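Local coordinates for ketosynthase (Streptomyces sp. MSC090213JE08, PDB 6KXD), which probably acts as the chain length factor partner of a ketosynthase in the ishigamide assembly, a highly reducing type II polyketide synthase, at residues S26-Y31 / C65-F70; D85-L90 / N155-A160; L185-R190 / T198-G203; G285-A290 / A313-R318; P292-T297 / V319-L324. One frame throughout, in Å; residues are numbered along the deposited sequence.

Contact 1: residues S26-Y31 / C65-F70; sequences SAVSPY and CTVPGF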
# COMPACT_ATOMS: atom_id res chain seq x y z
N SER B 26 -14.84 -1.03 -15.28
CA SER B 26 -15.26 0.28 -15.36
C SER B 26 -14.03 1.15 -15.53
O SER B 26 -12.93 0.74 -15.17
CB SER B 26 -16.04 0.67 -14.14
OG SER B 26 -16.70 1.91 -14.40
N ALA B 27 -14.26 2.34 -16.04
CA ALA B 27 -13.20 3.28 -16.23
C ALA B 27 -13.75 4.69 -16.27
O ALA B 27 -14.83 4.96 -16.78
CB ALA B 27 -12.44 3.00 -17.50
N VAL B 28 -12.95 5.59 -15.73
CA VAL B 28 -13.14 6.97 -15.88
C VAL B 28 -11.78 7.42 -16.38
O VAL B 28 -10.77 7.11 -15.76
CB VAL B 28 -13.51 7.67 -14.56
CG1 VAL B 28 -13.61 9.17 -14.76
CG2 VAL B 28 -14.77 7.11 -13.94
N SER B 29 -11.76 8.03 -17.54
CA SER B 29 -10.52 8.14 -18.24
C SER B 29 -10.52 9.38 -19.12
O SER B 29 -11.53 10.08 -19.23
CB SER B 29 -10.33 6.90 -19.08
OG SER B 29 -11.13 7.01 -20.24
N PRO B 30 -9.39 9.70 -19.78
CA PRO B 30 -9.38 10.84 -20.70
C PRO B 30 -10.34 10.68 -21.89
O PRO B 30 -10.58 11.67 -22.53
CB PRO B 30 -7.92 10.92 -21.17
CG PRO B 30 -7.16 10.24 -20.03
CD PRO B 30 -8.06 9.11 -19.60
N TYR B 31 -10.91 9.48 -22.08
CA TYR B 31 -11.97 9.22 -23.04
C TYR B 31 -13.33 9.67 -22.53
O TYR B 31 -14.20 9.85 -23.33
CB TYR B 31 -12.05 7.75 -23.39
CG TYR B 31 -10.89 7.32 -24.25
CD1 TYR B 31 -10.52 8.10 -25.33
CD2 TYR B 31 -10.19 6.16 -24.01
CE1 TYR B 31 -9.47 7.74 -26.15
CE2 TYR B 31 -9.13 5.77 -24.83
CZ TYR B 31 -8.77 6.58 -25.90
OH TYR B 31 -7.73 6.29 -26.75
N CYS B 65 -4.27 15.23 -20.65
CA CYS B 65 -5.28 14.28 -20.92
C CYS B 65 -6.12 14.10 -19.66
O CYS B 65 -5.97 13.11 -18.92
CB CYS B 65 -4.71 12.95 -21.40
SG CYS B 65 -3.67 13.12 -22.88
N THR B 66 -6.97 15.09 -19.41
CA THR B 66 -7.87 15.06 -18.28
C THR B 66 -9.13 14.30 -18.71
O THR B 66 -9.43 14.12 -19.91
CB THR B 66 -8.22 16.47 -17.80
OG1 THR B 66 -8.45 17.23 -18.98
CG2 THR B 66 -7.16 17.14 -16.95
N VAL B 67 -9.89 13.89 -17.70
CA VAL B 67 -11.20 13.33 -17.90
C VAL B 67 -12.11 14.48 -18.35
O VAL B 67 -12.31 15.39 -17.59
CB VAL B 67 -11.76 12.67 -16.64
CG1 VAL B 67 -13.09 12.04 -16.91
CG2 VAL B 67 -10.83 11.62 -16.09
N PRO B 68 -12.68 14.45 -19.56
CA PRO B 68 -13.53 15.54 -20.03
C PRO B 68 -14.87 15.51 -19.28
O PRO B 68 -15.42 14.42 -19.03
CB PRO B 68 -13.73 15.20 -21.50
CG PRO B 68 -13.74 13.69 -21.50
CD PRO B 68 -12.64 13.33 -20.51
N GLY B 69 -15.36 16.68 -18.90
CA GLY B 69 -16.69 16.82 -18.33
C GLY B 69 -16.76 16.25 -16.92
O GLY B 69 -17.80 15.76 -16.50
N PHE B 70 -15.64 16.27 -16.20
CA PHE B 70 -15.60 15.63 -14.90
C PHE B 70 -15.69 16.68 -13.80
O PHE B 70 -14.76 17.42 -13.61
CB PHE B 70 -14.34 14.81 -14.66
CG PHE B 70 -14.43 13.97 -13.41
CD1 PHE B 70 -15.17 12.80 -13.41
CD2 PHE B 70 -13.82 14.35 -12.24
CE1 PHE B 70 -15.27 12.01 -12.27
CE2 PHE B 70 -13.94 13.58 -11.09
CZ PHE B 70 -14.67 12.41 -11.11
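Pro30 presses its ring on the loop Cys65-Phe70. Its CG lies 3.3 Å from Cys65 O and its CB 3.8 Å from Cys65 CB, while CA directs its hydrogen at Thr66 O across 3.4 Å. A second CA-H...O contact, Val67 CA to Ser29 O at 3.5 Å, runs the other way; the two segments share no conventional hydrogen bond, and the backbone N of Val67 is taken by the carboxylate of Glu231. Val67 carries the apolar half. With CG1 anti to its backbone N (chi1 -177°), it sets this methyl 3.6 Å from Val28 CG1, and the two valines cross at about a right angle. Val28 lies on strand 20-29 of the thiolase-fold N-terminal region, paired with Cys233 of strand 229-240, whereas the loop leads from strand 63-65 to helix 72-76. A type II turn spans Val67 to Phe70, with Gly69 at positive phi, and Phe70 CE1 lies 4.1 Å from Val28 CG1. An alanine at Val67 would probably leave Val28 CG1 without its nearest neighbour from the loop and open a gap beside Leu90 of helix 86-99. Past the strand end, Pro68 CD approaches Pro30 O to 3.3 Å, and Tyr31 N donates to Ser29 OG at 3.1 Å, an ST turn at the end of the strand.

Contact 2: residues D85-L90 / N155-A160; sequences DRLTAL and NHAAGA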
# COMPACT_ATOMS: atom_id res chain seq x y z
N ASP B 85 -10.85 14.98 -2.76
CA ASP B 85 -9.77 14.97 -3.73
C ASP B 85 -10.24 14.28 -5.01
O ASP B 85 -11.07 13.35 -5.02
CB ASP B 85 -8.53 14.28 -3.17
CG ASP B 85 -8.82 12.85 -2.79
OD1 ASP B 85 -9.73 12.62 -1.97
OD2 ASP B 85 -8.17 11.95 -3.37
N ARG B 86 -9.65 14.68 -6.12
CA ARG B 86 -10.02 14.21 -7.39
C ARG B 86 -9.75 12.70 -7.48
O ARG B 86 -10.52 12.00 -8.08
CB ARG B 86 -9.29 15.03 -8.43
CG ARG B 86 -9.67 14.72 -9.86
CD ARG B 86 -8.95 15.73 -10.72
NE ARG B 86 -9.25 15.57 -12.11
CZ ARG B 86 -10.31 16.08 -12.71
NH1 ARG B 86 -11.17 16.81 -12.02
NH2 ARG B 86 -10.52 15.83 -13.99
N LEU B 87 -8.67 12.22 -6.85
CA LEU B 87 -8.29 10.83 -6.92
C LEU B 87 -9.44 9.98 -6.38
O LEU B 87 -9.98 9.09 -7.06
CB LEU B 87 -7.01 10.58 -6.14
CG LEU B 87 -6.62 9.11 -6.02
CD1 LEU B 87 -6.33 8.53 -7.40
CD2 LEU B 87 -5.43 8.95 -5.10
N THR B 88 -9.89 10.36 -5.18
CA THR B 88 -10.99 9.67 -4.57
C THR B 88 -12.21 9.76 -5.47
O THR B 88 -12.92 8.74 -5.64
CB THR B 88 -11.32 10.20 -3.17
OG1 THR B 88 -10.27 9.86 -2.27
CG2 THR B 88 -12.62 9.62 -2.66
N ALA B 89 -12.47 10.94 -5.99
CA ALA B 89 -13.66 11.13 -6.82
C ALA B 89 -13.62 10.20 -8.03
O ALA B 89 -14.61 9.57 -8.37
CB ALA B 89 -13.78 12.56 -7.26
N LEU B 90 -12.45 10.11 -8.66
CA LEU B 90 -12.36 9.26 -9.82
C LEU B 90 -12.64 7.80 -9.47
O LEU B 90 -13.29 7.07 -10.26
CB LEU B 90 -10.96 9.36 -10.39
CG LEU B 90 -10.66 10.69 -11.07
CD1 LEU B 90 -9.16 10.78 -11.24
CD2 LEU B 90 -11.39 10.84 -12.37
N ASN B 155 -4.82 5.69 1.48
CA ASN B 155 -5.79 4.66 1.38
C ASN B 155 -7.20 5.25 1.32
O ASN B 155 -8.16 4.52 1.36
CB ASN B 155 -5.66 3.64 2.50
CG ASN B 155 -5.87 4.20 3.88
OD1 ASN B 155 -5.93 5.44 4.04
ND2 ASN B 155 -5.91 3.32 4.86
N HIS B 156 -7.32 6.57 1.22
CA HIS B 156 -8.63 7.17 1.31
C HIS B 156 -9.55 6.74 0.16
O HIS B 156 -10.73 6.49 0.43
CB HIS B 156 -8.60 8.68 1.33
CG HIS B 156 -9.97 9.22 1.54
ND1 HIS B 156 -10.76 9.65 0.49
CD2 HIS B 156 -10.72 9.31 2.66
CE1 HIS B 156 -11.94 10.04 1.00
NE2 HIS B 156 -11.93 9.86 2.29
N ALA B 157 -9.06 6.71 -1.08
CA ALA B 157 -9.94 6.31 -2.20
C ALA B 157 -10.52 4.90 -1.98
O ALA B 157 -11.75 4.68 -2.15
CB ALA B 157 -9.24 6.44 -3.55
N ALA B 158 -9.69 3.94 -1.54
CA ALA B 158 -10.13 2.59 -1.37
C ALA B 158 -11.18 2.53 -0.24
O ALA B 158 -12.19 1.87 -0.36
CB ALA B 158 -8.94 1.68 -1.13
N GLY B 159 -10.88 3.24 0.85
CA GLY B 159 -11.74 3.35 2.03
C GLY B 159 -13.06 4.02 1.69
O GLY B 159 -14.12 3.56 2.16
N ALA B 160 -12.99 5.10 0.92
CA ALA B 160 -14.19 5.82 0.46
C ALA B 160 -15.09 4.89 -0.37
O ALA B 160 -16.34 4.96 -0.27
CB ALA B 160 -13.87 7.05 -0.33
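His156 and Thr88 join the first turns of helices 86-99 and 156-165, two helices of the thiolase fold whose short segments cross at -38° with axes 8.6 Å apart. The imidazole and threonine side chains meet at about a right angle: ND1 donates to Thr88 OG1 at 2.8 Å, with the oxygen lying in the ring plane. Thr88 OG1 passes the chain of bonds on, donating at 2.8 Å to Asp85 OD1 through the syn lone pair of that oxygen. Asp85 is the N-cap of its helix. Its other oxygen, OD2, takes the backbone N of Thr88 at 3.0 Å, the donor standing 58° above the carboxylate plane. The carboxylate is therefore held at both oxygens by one residue, and its plane is turned 68° from the His156 ring. The His156 ring also meets that of Phe151 and packs on Pro269 of the neighbouring ketosynthase chain, so this chain of bonds lies close to the subunit interface. Small residues allow the close approach. Thr88 and Ala157 bring their CA atoms to 4.2 Å, and Thr88 CG2, anti to the backbone N, ends 3.7 Å from Ala160 CB.

Contact 3: residues L185-R190 / T198-G203; sequences LNYARR and TKYLVG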
# COMPACT_ATOMS: atom_id res chain seq x y z
N LEU B 185 -3.79 -6.47 -8.80
CA LEU B 185 -4.44 -7.62 -9.36
C LEU B 185 -3.84 -8.87 -8.73
O LEU B 185 -4.55 -9.83 -8.40
CB LEU B 185 -4.23 -7.62 -10.87
CG LEU B 185 -4.82 -8.80 -11.60
CD1 LEU B 185 -6.30 -8.95 -11.29
CD2 LEU B 185 -4.62 -8.62 -13.08
N ASN B 186 -2.52 -8.88 -8.56
CA ASN B 186 -1.87 -10.05 -8.03
C ASN B 186 -2.21 -10.22 -6.55
O ASN B 186 -2.41 -11.34 -6.02
CB ASN B 186 -0.36 -9.97 -8.19
CG ASN B 186 0.23 -11.36 -8.19
OD1 ASN B 186 -0.32 -12.25 -8.84
ND2 ASN B 186 1.35 -11.50 -7.52
N TYR B 187 -2.30 -9.09 -5.85
CA TYR B 187 -2.69 -9.09 -4.48
C TYR B 187 -4.08 -9.74 -4.34
O TYR B 187 -4.29 -10.65 -3.51
CB TYR B 187 -2.62 -7.64 -3.98
CG TYR B 187 -3.04 -7.46 -2.55
CD1 TYR B 187 -2.12 -7.55 -1.52
CD2 TYR B 187 -4.35 -7.22 -2.23
CE1 TYR B 187 -2.50 -7.35 -0.21
CE2 TYR B 187 -4.74 -7.05 -0.91
CZ TYR B 187 -3.82 -7.15 0.11
OH TYR B 187 -4.19 -6.96 1.43
N ALA B 188 -5.02 -9.25 -5.11
CA ALA B 188 -6.42 -9.78 -5.10
C ALA B 188 -6.41 -11.28 -5.40
O ALA B 188 -7.06 -12.06 -4.71
CB ALA B 188 -7.22 -9.05 -6.10
N ARG B 189 -5.67 -11.65 -6.43
CA ARG B 189 -5.56 -13.01 -6.87
C ARG B 189 -5.11 -13.87 -5.70
O ARG B 189 -5.68 -14.91 -5.43
CB ARG B 189 -4.61 -13.15 -8.06
CG ARG B 189 -4.35 -14.60 -8.44
CD ARG B 189 -3.42 -14.66 -9.63
NE ARG B 189 -2.03 -14.43 -9.23
CZ ARG B 189 -1.27 -15.31 -8.59
NH1 ARG B 189 -1.71 -16.55 -8.43
NH2 ARG B 189 -0.09 -14.96 -8.10
N ARG B 190 -4.05 -13.43 -5.00
CA ARG B 190 -3.52 -14.20 -3.90
C ARG B 190 -4.50 -14.28 -2.73
O ARG B 190 -4.77 -15.35 -2.23
CB ARG B 190 -2.22 -13.58 -3.41
CG ARG B 190 -1.10 -13.81 -4.40
CD ARG B 190 0.09 -14.31 -3.68
NE ARG B 190 1.08 -14.67 -4.67
CZ ARG B 190 2.15 -13.96 -4.99
NH1 ARG B 190 2.42 -12.80 -4.38
NH2 ARG B 190 2.94 -14.44 -5.94
N THR B 198 -14.19 -13.59 -1.86
CA THR B 198 -14.78 -14.34 -2.98
C THR B 198 -14.84 -13.47 -4.24
O THR B 198 -14.92 -13.96 -5.34
CB THR B 198 -16.19 -14.82 -2.58
OG1 THR B 198 -17.00 -13.67 -2.32
CG2 THR B 198 -16.11 -15.70 -1.34
N LYS B 199 -14.92 -12.16 -4.05
CA LYS B 199 -14.95 -11.23 -5.14
C LYS B 199 -14.05 -10.04 -4.76
O LYS B 199 -13.83 -9.75 -3.59
CB LYS B 199 -16.32 -10.63 -5.40
CG LYS B 199 -17.42 -11.57 -5.84
CD LYS B 199 -18.63 -10.79 -6.34
CE LYS B 199 -19.94 -11.46 -6.01
NZ LYS B 199 -20.10 -11.55 -4.53
N TYR B 200 -13.54 -9.36 -5.78
CA TYR B 200 -12.64 -8.25 -5.57
C TYR B 200 -12.93 -7.17 -6.57
O TYR B 200 -13.13 -7.45 -7.75
CB TYR B 200 -11.17 -8.63 -5.74
CG TYR B 200 -10.37 -8.51 -4.48
CD1 TYR B 200 -9.92 -7.26 -4.01
CD2 TYR B 200 -10.08 -9.63 -3.74
CE1 TYR B 200 -9.20 -7.18 -2.83
CE2 TYR B 200 -9.35 -9.56 -2.57
CZ TYR B 200 -8.90 -8.33 -2.12
OH TYR B 200 -8.22 -8.35 -0.94
N LEU B 201 -12.94 -5.93 -6.08
CA LEU B 201 -12.85 -4.73 -6.87
C LEU B 201 -11.38 -4.39 -6.92
O LEU B 201 -10.79 -4.23 -5.88
CB LEU B 201 -13.55 -3.57 -6.19
CG LEU B 201 -15.04 -3.38 -6.36
CD1 LEU B 201 -15.76 -4.22 -5.36
CD2 LEU B 201 -15.39 -1.91 -6.15
N VAL B 202 -10.80 -4.41 -8.11
CA VAL B 202 -9.35 -4.29 -8.25
C VAL B 202 -9.15 -3.18 -9.24
O VAL B 202 -9.74 -3.20 -10.35
CB VAL B 202 -8.69 -5.54 -8.85
CG1 VAL B 202 -7.17 -5.38 -8.96
CG2 VAL B 202 -9.04 -6.79 -8.09
N GLY B 203 -8.19 -2.29 -8.96
CA GLY B 203 -7.92 -1.37 -10.02
C GLY B 203 -6.89 -0.38 -9.58
O GLY B 203 -6.19 -0.65 -8.60
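Ala188 on Tyr200 is the middle of an apolar helix-on-strand contact: helix 180-193, in the central helical layer of the thiolase fold, packs on strand 199-206. The short segments run nearly antiparallel, at 162°, with axes 8.4 Å apart. Ala188 CB stands over one face of the Tyr200 ring, 3.8 Å from its centroid and displaced toward the CG side, a CH-pi contact. The same methyl carbon touches Val202 CG2 at 3.5 Å, so it fits between two residues of the strand. One helical turn before Ala188, Leu185 N lies 3.6 Å from Val202 CG1, which is anti to its own backbone N. At the other end of the ring, Tyr200 OH lies 3.7 Å from CE2 of Tyr187; the Tyr187 hydroxyl bonds Thr172 OG1. A serine in place of Tyr200 would probably open a gap between helix and strand, leaving the Ala188 methyl without the ring face it rests on. Polar groups of the helix are directed elsewhere: Asn186 OD1 takes NE and NH2 of Arg189 at 2.8 Å. Arg189 and Arg190 pair with Glu188 of the neighbouring ketosynthase chain. The strand side relies on shape and apolar contact, the charged side on pairing between subunits.

Contact 4: residues G285-A290 / A313-R318; sequences GEVWAA and ADALSR. With ACT (acetate ion), chain E.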
# COMPACT_ATOMS: atom_id res chain seq x y z
N GLY B 285 3.96 -16.88 -29.14
CA GLY B 285 3.24 -16.86 -30.40
C GLY B 285 1.73 -16.87 -30.22
O GLY B 285 1.03 -16.50 -31.10
N GLU B 286 1.24 -17.29 -29.06
CA GLU B 286 -0.21 -17.32 -28.86
C GLU B 286 -0.76 -15.93 -28.49
O GLU B 286 -1.98 -15.71 -28.48
CB GLU B 286 -0.56 -18.24 -27.70
CG GLU B 286 -0.29 -19.71 -27.95
CD GLU B 286 -0.76 -20.51 -26.75
OE1 GLU B 286 0.06 -21.26 -26.18
OE2 GLU B 286 -1.93 -20.32 -26.36
N VAL B 287 0.12 -14.98 -28.18
CA VAL B 287 -0.35 -13.67 -27.74
C VAL B 287 -1.04 -12.97 -28.90
O VAL B 287 -0.47 -12.78 -29.96
CB VAL B 287 0.78 -12.79 -27.18
CG1 VAL B 287 0.25 -11.41 -26.83
CG2 VAL B 287 1.45 -13.47 -26.01
N TRP B 288 -2.29 -12.58 -28.65
CA TRP B 288 -3.14 -11.99 -29.64
C TRP B 288 -3.18 -10.48 -29.47
O TRP B 288 -3.33 -9.74 -30.46
CB TRP B 288 -4.53 -12.64 -29.54
CG TRP B 288 -5.62 -12.06 -30.39
CD1 TRP B 288 -5.92 -12.36 -31.69
CD2 TRP B 288 -6.58 -11.08 -29.97
NE1 TRP B 288 -7.00 -11.63 -32.10
CE2 TRP B 288 -7.42 -10.83 -31.08
CE3 TRP B 288 -6.80 -10.40 -28.76
CZ2 TRP B 288 -8.47 -9.92 -31.00
CZ3 TRP B 288 -7.83 -9.49 -28.70
CH2 TRP B 288 -8.65 -9.26 -29.81
N ALA B 289 -3.06 -10.03 -28.22
CA ALA B 289 -2.99 -8.61 -27.91
C ALA B 289 -1.94 -8.39 -26.84
O ALA B 289 -1.92 -9.12 -25.83
CB ALA B 289 -4.34 -8.08 -27.47
N ALA B 290 -1.01 -7.48 -27.12
CA ALA B 290 0.00 -7.10 -26.18
C ALA B 290 -0.04 -5.58 -26.02
O ALA B 290 0.06 -4.84 -26.98
CB ALA B 290 1.36 -7.54 -26.66
N ALA B 313 3.99 -9.56 -34.05
CA ALA B 313 3.84 -8.14 -34.36
C ALA B 313 2.35 -7.75 -34.34
O ALA B 313 2.00 -6.66 -33.90
CB ALA B 313 4.46 -7.79 -35.68
N ASP B 314 1.49 -8.66 -34.80
CA ASP B 314 0.07 -8.39 -34.90
C ASP B 314 -0.54 -8.19 -33.51
O ASP B 314 -1.57 -7.46 -33.39
CB ASP B 314 -0.68 -9.51 -35.60
CG ASP B 314 -0.64 -9.50 -37.11
OD1 ASP B 314 -0.10 -8.54 -37.70
OD2 ASP B 314 -1.24 -10.41 -37.67
N ALA B 315 0.06 -8.75 -32.47
CA ALA B 315 -0.44 -8.53 -31.11
C ALA B 315 -0.25 -7.06 -30.67
O ALA B 315 -0.98 -6.57 -29.79
CB ALA B 315 0.19 -9.49 -30.14
N LEU B 316 0.70 -6.34 -31.26
CA LEU B 316 0.94 -4.98 -30.86
C LEU B 316 0.06 -3.98 -31.63
O LEU B 316 -0.15 -2.87 -31.15
CB LEU B 316 2.43 -4.64 -31.04
CG LEU B 316 3.37 -5.25 -30.02
CD1 LEU B 316 4.80 -5.04 -30.46
CD2 LEU B 316 3.19 -4.68 -28.64
N SER B 317 -0.43 -4.37 -32.80
CA SER B 317 -1.30 -3.54 -33.63
C SER B 317 -2.76 -3.77 -33.27
O SER B 317 -3.61 -3.20 -33.90
CB SER B 317 -1.13 -3.85 -35.08
OG SER B 317 -0.03 -4.70 -35.26
N ARG B 318 -3.02 -4.71 -32.38
CA ARG B 318 -4.37 -5.12 -32.09
C ARG B 318 -5.08 -4.04 -31.25
O ARG B 318 -6.27 -3.87 -31.35
CB ARG B 318 -4.33 -6.45 -31.33
CG ARG B 318 -5.64 -7.21 -31.40
CD ARG B 318 -5.73 -8.00 -32.68
NE ARG B 318 -4.80 -9.10 -32.61
CZ ARG B 318 -4.43 -9.85 -33.64
NH1 ARG B 318 -5.04 -9.72 -34.81
NH2 ARG B 318 -3.45 -10.72 -33.49
C ACT E . -3.93 -12.71 -37.04
O ACT E . -3.82 -12.48 -38.26
OXT ACT E . -3.12 -12.18 -36.25
CH3 ACT E . -4.96 -13.66 -36.52
O HOH W 1 -0.21 -2.64 -28.26
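Arg318 lies flat on the indole of Trp288 where strand 287-291, which runs parallel to strand 354-360 in the C-terminal half of the thiolase fold, meets the short helix 313-316. Stacking comes first. Guanidinium and ring planes differ by only 4°, with centres 3.8 Å apart. The cation covers the five-membered ring, and Arg318 CG sits over the six-membered ring at 3.9 Å from its centroid, adding a CH-pi contact. Bends at chi2 (83°) and chi3 (71°) fold the arginine chain over the indole; on the opposite face of the guanidinium lies Asp314 O.

Hydrogen bonds reinforce the stack. Trp288 O accepts from Arg318 NE at 2.7 Å, nearly straight and in the guanidinium plane, and more weakly from NH2, so the arginine engages both ring and carbonyl of one residue. Further along, Ala290 N donates to Ala315 O at 2.8 Å. Two CA-H...O contacts accompany these bonds, the shorter from Ala315 CA to Trp288 O at 3.2 Å. Apolar contacts complete the interface: Ala315 CB meets Val287 CG1 at 3.8 Å, and Leu316 CD2 reaches the methyl of Ala290.

Anions, probably from the crystallisation liquor, gather at the arginine tip. NH2 bonds an acetate and forms a salt bridge to a phosphate, consistent with its positive charge. At the other end of the contact a water molecule bridges Leu316 O and Ala290 O, 2.6 Å from the latter.

Contact 5: residues P292-T297 / V319-L324; sequences PCAAPT and VPSMEL. With EDO (1,2-ethanediol), chain D.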
# COMPACT_ATOMS: atom_id res chain seq x y z
N PRO B 292 1.72 -2.66 -23.94
CA PRO B 292 2.75 -2.06 -23.10
C PRO B 292 2.21 -0.78 -22.48
O PRO B 292 1.25 -0.25 -23.00
CB PRO B 292 3.91 -1.76 -24.07
CG PRO B 292 3.32 -1.82 -25.44
CD PRO B 292 1.97 -2.50 -25.37
N CYS B 293 2.87 -0.26 -21.45
CA CYS B 293 2.35 0.94 -20.81
C CYS B 293 2.73 2.20 -21.60
O CYS B 293 2.18 3.25 -21.39
CB CYS B 293 2.82 1.07 -19.36
SG CYS B 293 4.61 1.29 -19.19
N ALA B 294 3.74 2.08 -22.44
CA ALA B 294 4.16 3.19 -23.34
C ALA B 294 4.65 4.41 -22.51
O ALA B 294 4.44 5.54 -22.92
CB ALA B 294 3.01 3.55 -24.23
N ALA B 295 5.24 4.15 -21.33
CA ALA B 295 5.82 5.20 -20.49
C ALA B 295 6.74 6.04 -21.37
O ALA B 295 7.49 5.46 -22.14
CB ALA B 295 6.60 4.61 -19.36
N PRO B 296 6.73 7.39 -21.27
CA PRO B 296 7.53 8.25 -22.15
C PRO B 296 8.96 8.39 -21.60
O PRO B 296 9.42 9.50 -21.32
CB PRO B 296 6.69 9.54 -22.14
CG PRO B 296 6.22 9.60 -20.71
CD PRO B 296 5.89 8.16 -20.34
N THR B 297 9.63 7.25 -21.43
CA THR B 297 10.87 7.14 -20.72
C THR B 297 11.72 6.13 -21.48
O THR B 297 11.20 5.45 -22.36
CB THR B 297 10.66 6.72 -19.26
OG1 THR B 297 10.11 5.41 -19.25
CG2 THR B 297 9.80 7.70 -18.48
N VAL B 319 -4.34 -3.34 -30.40
CA VAL B 319 -4.90 -2.37 -29.50
C VAL B 319 -4.15 -1.08 -29.75
O VAL B 319 -2.93 -1.12 -29.80
CB VAL B 319 -4.72 -2.81 -28.04
CG1 VAL B 319 -5.24 -1.78 -27.06
CG2 VAL B 319 -5.34 -4.17 -27.80
N PRO B 320 -4.82 0.09 -29.84
CA PRO B 320 -4.10 1.36 -29.97
C PRO B 320 -3.13 1.64 -28.82
O PRO B 320 -3.32 1.15 -27.71
CB PRO B 320 -5.24 2.38 -30.04
CG PRO B 320 -6.40 1.58 -30.61
CD PRO B 320 -6.28 0.24 -29.92
N SER B 321 -2.09 2.43 -29.11
CA SER B 321 -1.07 2.79 -28.12
C SER B 321 -1.78 3.43 -26.92
O SER B 321 -2.68 4.19 -27.11
CB SER B 321 -0.01 3.71 -28.62
OG SER B 321 0.92 3.98 -27.58
N MET B 322 -1.31 3.09 -25.72
CA MET B 322 -1.70 3.75 -24.47
C MET B 322 -1.21 5.20 -24.48
O MET B 322 -1.75 6.00 -23.74
CB MET B 322 -1.11 3.05 -23.25
CG MET B 322 -1.72 1.70 -22.99
SD MET B 322 -3.50 1.82 -22.67
CE MET B 322 -4.18 1.29 -24.24
N GLU B 323 -0.25 5.55 -25.34
CA GLU B 323 0.20 6.97 -25.50
C GLU B 323 -0.96 7.92 -25.80
O GLU B 323 -0.88 9.06 -25.47
CB GLU B 323 1.20 7.12 -26.65
CG GLU B 323 2.63 6.90 -26.23
CD GLU B 323 3.60 6.80 -27.39
OE1 GLU B 323 4.78 6.48 -27.14
OE2 GLU B 323 3.16 7.04 -28.54
N LEU B 324 -2.06 7.44 -26.37
CA LEU B 324 -3.17 8.31 -26.70
C LEU B 324 -3.81 8.91 -25.44
O LEU B 324 -4.51 9.91 -25.54
CB LEU B 324 -4.21 7.48 -27.47
CG LEU B 324 -3.79 7.02 -28.87
CD1 LEU B 324 -4.68 5.89 -29.35
CD2 LEU B 324 -3.85 8.19 -29.85
C1 EDO D . 11.26 4.72 -16.11
O1 EDO D . 9.86 4.93 -16.45
C2 EDO D . 12.21 5.92 -16.19
O2 EDO D . 13.34 5.41 -16.89
O HOH W 2 0.48 0.80 -25.44
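Ala294 directs its CB at the turn Ser321-Glu323, reaching Glu323 CG at 3.9 Å and Ser321 OG at 4.0 Å. Its backbone is in the left-handed region (phi 63°), unusual for a residue with a side chain, and its methyl points at the second loop. Met322 adds the base of its chain: CG lies 3.6 Å from Pro292 O, and CB is near Cys293 O. With CG anti to the carbonyl carbon (chi1 -69°) and further bends at chi2 and chi3, the end of the chain leads away from the first loop; the side chain also packs on Gln336, Ala339 and Val291. Ser321 holds its hydroxyl anti to the backbone N; OG accepts from Glu323 N at 3.0 Å, an ST turn that starts the 3-10 segment 322-324. Glu323, extended beyond CG, lays only its CG on the alanine methyl. The polar link between the loops is indirect: a water donates to Pro292 O at 2.8 Å and accepts from Met322 N at 2.9 Å. At the far end, Thr297 OG1 caps helix 298-310 through Gly300 N and also hydrogen-bonds an ethanediol, probably from the crystallisation liquor. The first loop follows strand 287-291 and leads into helix 298-310, whose Glu303 accepts from Cys293 N; the second precedes helix 332-344, on which both Cys293 and Met322 rest.

How the contacts relate
The five contacts follow one another from the N-terminal to the C-terminal half, except that contacts 4 and 5 interlock: their segments alternate along the chain, with helix 298-310 between the earlier and the later pair. Contacts 1 and 2 have centres about 15 Å apart and touch through helix 86-99, where Leu90 packs on Val28, Val67 and Phe70. Contact 3, about 23 Å from contact 1 between centres, lies across the chain's centre from it. Contact 5 joins the halves, its Leu324 touching Tyr31 of contact 1, and Val319 meets Ala289 of contact 4. Contacts 2 and 3 both reach the ketosynthase partner, whereas no other chain touches the segments of contacts 1, 4 and 5.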